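Local coordinates for protein transcriptional regulator, LysR family (Vibrio cholerae, PDB 3T1B) that activates virulence genes of this bacterium, probably by binding regulatory DNA through a winged helix-turn-helix domain carried on a LysR-type effector-binding module, at residues A[102-107]-A[238-243]; A[149-154]-A[267-272]. The protein carries 1 engineered substitution. All coordinates share one frame; numbering follows the deposited sequence.

Contact 1 of 2, residues A[102-107]-A[238-243]; sequences TKRMMM and DVMLRE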
# COMPACT_ATOMS: atom_id res chain seq x y z
N THR A 102 -7.56 -19.88 -18.39
CA THR A 102 -8.57 -20.45 -17.51
C THR A 102 -9.57 -21.34 -18.25
O THR A 102 -9.89 -22.43 -17.79
CB THR A 102 -9.35 -19.36 -16.76
OG1 THR A 102 -8.42 -18.49 -16.08
CG2 THR A 102 -10.29 -19.98 -15.73
N LYS A 103 -10.05 -20.86 -19.39
CA LYS A 103 -11.01 -21.61 -20.18
C LYS A 103 -10.48 -22.99 -20.56
O LYS A 103 -11.20 -23.99 -20.49
CB LYS A 103 -11.37 -20.83 -21.45
CG LYS A 103 -12.33 -21.56 -22.38
CD LYS A 103 -13.69 -21.78 -21.72
CE LYS A 103 -14.71 -22.31 -22.72
NZ LYS A 103 -14.37 -23.68 -23.21
N ARG A 104 -9.21 -23.04 -20.97
CA ARG A 104 -8.61 -24.26 -21.47
C ARG A 104 -8.19 -25.21 -20.35
O ARG A 104 -8.45 -26.41 -20.42
CB ARG A 104 -7.39 -23.93 -22.33
CG ARG A 104 -7.51 -22.63 -23.11
CD ARG A 104 -8.57 -22.72 -24.20
NE ARG A 104 -8.16 -23.55 -25.33
CZ ARG A 104 -8.75 -23.53 -26.52
NH1 ARG A 104 -9.79 -22.73 -26.72
NH2 ARG A 104 -8.31 -24.31 -27.49
N MET A 105 -7.54 -24.67 -19.33
CA MET A 105 -6.84 -25.49 -18.36
C MET A 105 -7.59 -25.74 -17.05
O MET A 105 -7.38 -26.76 -16.39
CB MET A 105 -5.46 -24.90 -18.05
CG MET A 105 -4.54 -24.79 -19.26
SD MET A 105 -2.95 -24.04 -18.89
CE MET A 105 -2.27 -25.19 -17.70
N MET A 106 -8.47 -24.82 -16.67
CA MET A 106 -9.02 -24.83 -15.31
C MET A 106 -10.55 -24.89 -15.19
O MET A 106 -11.07 -25.31 -14.15
CB MET A 106 -8.47 -23.66 -14.51
CG MET A 106 -6.97 -23.74 -14.29
SD MET A 106 -6.28 -22.29 -13.49
CE MET A 106 -6.61 -21.03 -14.72
N MET A 107 -11.28 -24.47 -16.22
CA MET A 107 -12.75 -24.48 -16.15
C MET A 107 -13.35 -25.87 -15.93
O MET A 107 -14.29 -26.02 -15.14
CB MET A 107 -13.38 -23.80 -17.37
CG MET A 107 -13.54 -22.30 -17.21
SD MET A 107 -14.23 -21.84 -15.61
CE MET A 107 -15.85 -22.61 -15.69
N ASP A 238 0.78 -23.83 -26.23
CA ASP A 238 0.36 -25.01 -26.96
C ASP A 238 -1.06 -25.44 -26.59
O ASP A 238 -1.78 -26.00 -27.42
CB ASP A 238 1.33 -26.17 -26.71
CG ASP A 238 1.62 -26.38 -25.23
OD1 ASP A 238 0.87 -25.85 -24.38
OD2 ASP A 238 2.60 -27.08 -24.92
N VAL A 239 -1.46 -25.17 -25.35
CA VAL A 239 -2.78 -25.56 -24.87
C VAL A 239 -3.88 -24.79 -25.59
O VAL A 239 -5.03 -25.23 -25.64
CB VAL A 239 -2.91 -25.34 -23.34
CG1 VAL A 239 -3.11 -23.87 -23.02
CG2 VAL A 239 -4.06 -26.16 -22.79
N MET A 240 -3.53 -23.64 -26.15
CA MET A 240 -4.48 -22.83 -26.91
C MET A 240 -4.42 -23.18 -28.40
O MET A 240 -5.16 -22.61 -29.20
CB MET A 240 -4.19 -21.34 -26.73
CG MET A 240 -4.64 -20.77 -25.40
SD MET A 240 -4.13 -19.05 -25.16
CE MET A 240 -4.84 -18.26 -26.61
N LEU A 241 -3.54 -24.10 -28.76
CA LEU A 241 -3.28 -24.41 -30.17
C LEU A 241 -3.57 -25.86 -30.56
O LEU A 241 -4.12 -26.11 -31.63
CB LEU A 241 -1.83 -24.06 -30.52
CG LEU A 241 -1.42 -22.60 -30.36
CD1 LEU A 241 0.07 -22.43 -30.62
CD2 LEU A 241 -2.23 -21.69 -31.28
N ARG A 242 -3.18 -26.79 -29.70
CA ARG A 242 -3.28 -28.23 -29.99
C ARG A 242 -4.41 -28.63 -30.93
O ARG A 242 -4.18 -29.25 -31.96
CB ARG A 242 -3.37 -29.04 -28.69
CG ARG A 242 -2.06 -29.69 -28.25
CD ARG A 242 -1.88 -31.07 -28.86
NE ARG A 242 -1.49 -31.02 -30.27
CZ ARG A 242 -0.24 -31.14 -30.70
NH1 ARG A 242 0.75 -31.32 -29.83
NH2 ARG A 242 0.02 -31.09 -32.00
N GLU A 243 -5.64 -28.26 -30.58
CA GLU A 243 -6.82 -28.69 -31.33
C GLU A 243 -6.88 -28.09 -32.74
O GLU A 243 -7.57 -28.62 -33.62
CB GLU A 243 -8.10 -28.37 -30.57
CG GLU A 243 -8.36 -26.88 -30.40
CD GLU A 243 -9.37 -26.59 -29.31
OE1 GLU A 243 -8.96 -26.45 -28.13
OE2 GLU A 243 -10.58 -26.50 -29.63
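Arg104, near the start of helix 102-116, reaches over Val239 and Met240 toward Glu243 and can be followed atom by atom. Its CB rests 4.0 Å from CG2 of Val239. Its CG then meets CG of Met240 at 4.1 Å, where the two side chains run at about a right angle to each other. Bends at chi2 (-68°) and chi3 (-73°) fold the chain along the backbone of 239-240, and NE ends up 3.6 Å from Val239 O. That carbonyl sits at the edge of the guanidinium, near its plane, but the pair does not qualify as a hydrogen bond. At the tip, NH2 is 4.0 Å from Met240 O and is modelled beside OE1 of Glu243. The two charges are complementary, but the atoms are placed too close, so the salt bridge is doubtful. The guanidinium and carboxylate planes are tilted by 34°.

Next to this polar line, Met105 CG lies 3.8 Å from Val239 CG2, which therefore touches both Arg104 CB and Met105 CG. Met105 also leans on Val160 of strand 153-166, and Met240 on Glu100, an engineered residue. On other sides of the same helix, Lys103 and Met107 pack against Arg224 and Val222 of the second subunit.

The helix and the 3-10 turn at 238-240 come from the two lobes of a periplasmic-binding-protein-like effector domain, so this is an interlobe contact. It buries 247 Å² in all, and no hydrogen bond crosses it. Its chemistry is thus a small apolar patch round Val239, with opposite charges beyond it that could attract only weakly next to solvent.

Contact 2 of 2, residues A[149-154]-A[267-272]; sequences DSSLIA and LYNHKD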
# COMPACT_ATOMS: atom_id res chain seq x y z
N ASP A 149 6.54 -12.34 -4.15
CA ASP A 149 6.45 -12.97 -2.84
C ASP A 149 5.50 -12.32 -1.83
O ASP A 149 5.48 -11.11 -1.65
CB ASP A 149 7.84 -13.12 -2.21
CG ASP A 149 7.79 -13.86 -0.88
OD1 ASP A 149 7.98 -13.20 0.17
OD2 ASP A 149 7.53 -15.08 -0.88
N SER A 150 4.70 -13.18 -1.19
CA SER A 150 3.85 -12.79 -0.08
C SER A 150 3.78 -13.97 0.89
O SER A 150 4.55 -14.93 0.76
CB SER A 150 2.45 -12.41 -0.56
OG SER A 150 1.61 -12.04 0.52
N SER A 151 2.87 -13.90 1.86
CA SER A 151 2.74 -14.97 2.84
C SER A 151 1.91 -16.13 2.29
O SER A 151 1.61 -17.08 3.01
CB SER A 151 2.12 -14.44 4.13
OG SER A 151 0.81 -13.93 3.90
N LEU A 152 1.54 -16.04 1.02
CA LEU A 152 0.73 -17.08 0.38
C LEU A 152 1.50 -18.38 0.20
O LEU A 152 2.70 -18.38 -0.07
CB LEU A 152 0.20 -16.61 -0.98
CG LEU A 152 -0.93 -15.58 -1.01
CD1 LEU A 152 -1.78 -15.70 0.25
CD2 LEU A 152 -0.39 -14.17 -1.16
N ILE A 153 0.79 -19.50 0.36
CA ILE A 153 1.34 -20.80 0.01
C ILE A 153 1.16 -21.01 -1.48
O ILE A 153 0.06 -20.85 -2.02
CB ILE A 153 0.62 -21.94 0.77
CG1 ILE A 153 0.83 -21.79 2.28
CG2 ILE A 153 1.13 -23.29 0.30
CD1 ILE A 153 2.28 -21.87 2.71
N ALA A 154 2.25 -21.36 -2.16
CA ALA A 154 2.22 -21.53 -3.61
C ALA A 154 2.23 -23.00 -4.02
O ALA A 154 2.89 -23.82 -3.39
CB ALA A 154 3.39 -20.79 -4.25
N LEU A 267 -2.24 -19.99 -5.59
CA LEU A 267 -1.83 -19.29 -4.38
C LEU A 267 -2.96 -19.18 -3.37
O LEU A 267 -4.10 -18.87 -3.72
CB LEU A 267 -1.31 -17.89 -4.73
CG LEU A 267 0.16 -17.76 -5.18
CD1 LEU A 267 0.68 -19.04 -5.81
CD2 LEU A 267 0.30 -16.59 -6.13
N TYR A 268 -2.64 -19.46 -2.11
CA TYR A 268 -3.59 -19.35 -1.01
C TYR A 268 -2.83 -19.11 0.30
O TYR A 268 -1.62 -19.31 0.37
CB TYR A 268 -4.46 -20.60 -0.92
CG TYR A 268 -3.69 -21.90 -0.82
CD1 TYR A 268 -3.42 -22.47 0.42
CD2 TYR A 268 -3.23 -22.55 -1.95
CE1 TYR A 268 -2.71 -23.65 0.52
CE2 TYR A 268 -2.52 -23.73 -1.87
CZ TYR A 268 -2.27 -24.28 -0.63
OH TYR A 268 -1.57 -25.46 -0.52
N ASN A 269 -3.55 -18.67 1.33
CA ASN A 269 -2.93 -18.29 2.60
C ASN A 269 -2.43 -19.47 3.44
O ASN A 269 -1.23 -19.73 3.52
CB ASN A 269 -3.89 -17.43 3.43
CG ASN A 269 -3.40 -16.00 3.58
OD1 ASN A 269 -2.61 -15.70 4.48
ND2 ASN A 269 -3.86 -15.12 2.71
N HIS A 270 -3.36 -20.19 4.07
CA HIS A 270 -3.01 -21.35 4.88
C HIS A 270 -4.24 -22.23 5.09
O HIS A 270 -5.20 -21.82 5.74
CB HIS A 270 -2.46 -20.90 6.24
CG HIS A 270 -1.93 -22.03 7.08
ND1 HIS A 270 -1.07 -22.98 6.59
CD2 HIS A 270 -2.14 -22.34 8.38
CE1 HIS A 270 -0.77 -23.83 7.55
NE2 HIS A 270 -1.41 -23.47 8.65
N LYS A 271 -4.20 -23.44 4.54
CA LYS A 271 -5.36 -24.33 4.54
C LYS A 271 -6.01 -24.45 5.92
O LYS A 271 -7.23 -24.59 6.04
CB LYS A 271 -4.97 -25.71 4.01
CG LYS A 271 -6.08 -26.41 3.24
CD LYS A 271 -5.97 -27.93 3.35
CE LYS A 271 -4.61 -28.44 2.89
NZ LYS A 271 -4.46 -29.90 3.16
N ASP A 272 -5.19 -24.41 6.97
CA ASP A 272 -5.68 -24.54 8.34
C ASP A 272 -6.50 -23.33 8.79
O ASP A 272 -7.60 -23.48 9.31
CB ASP A 272 -4.52 -24.78 9.30
CG ASP A 272 -3.95 -26.19 9.19
OD1 ASP A 272 -4.27 -26.89 8.20
OD2 ASP A 272 -3.19 -26.59 10.09
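Ile153 and Tyr268 form an antiparallel hydrogen-bonded pair and Ala154 and Leu267 the adjoining non-hydrogen-bonded pair. This is one end of the beta ladder between strands 153-166 and 258-268, in the sheet of one lobe of the periplasmic-binding-protein-like fold, where these strands, which run between the lobes, terminate. Tyr268 N donates to Ile153 O at 3.0 Å, lying in the carbonyl plane with an N-H...O angle of 159°; Ile153 N returns a bond to Tyr268 O whose modelled length is doubtful.

Ile153 and Tyr268 share one face of the sheet. With CG of Tyr268 between the backbone N and the carbonyl carbon (chi1 55°), the ring lies beneath Ile153, whose CB is 4.1 Å from the ring centroid and 23° off its normal, a CH-pi contact. On the face carrying Ala154 and Leu267, Ala154 CB meets Leu267 CD1 at 3.6 Å.

In the loop just before the strand, Leu152 CB lies 4.2 Å from Leu267 CB. The Leu152 methyl CD1 stands over the flat face of the Asn269 amide, 3.3 Å from ND2. Gln147 NE2 donates to Leu152 O, helping to fix this loop. Ser151 and Asn269 pack on His51 and Asn49 of the third subunit, within its DNA-binding domain. Across the ladder, Ile153 O also receives a CA-H...O contact from Leu267 CA at 3.4 Å.

Strand 153-166 ties the two sites together: contact 2 holds its beginning, whereas further along Val160 touches Met105 and Lys161 shares a backbone hydrogen bond with Asp238 of contact 1. The centres lie 26 Å apart and the nearest atoms about 9 Å, so the contacts do not touch. In sequence their segments alternate. Contact 1 joins the two lobes through side chains, whereas contact 2 is a backbone ladder inside the sheet of one lobe. They also face different partners, the second subunit beside contact 1 and the third beside contact 2. In LysR-type relatives effectors bind between the lobes; of these two, only contact 1 bridges the lobes here.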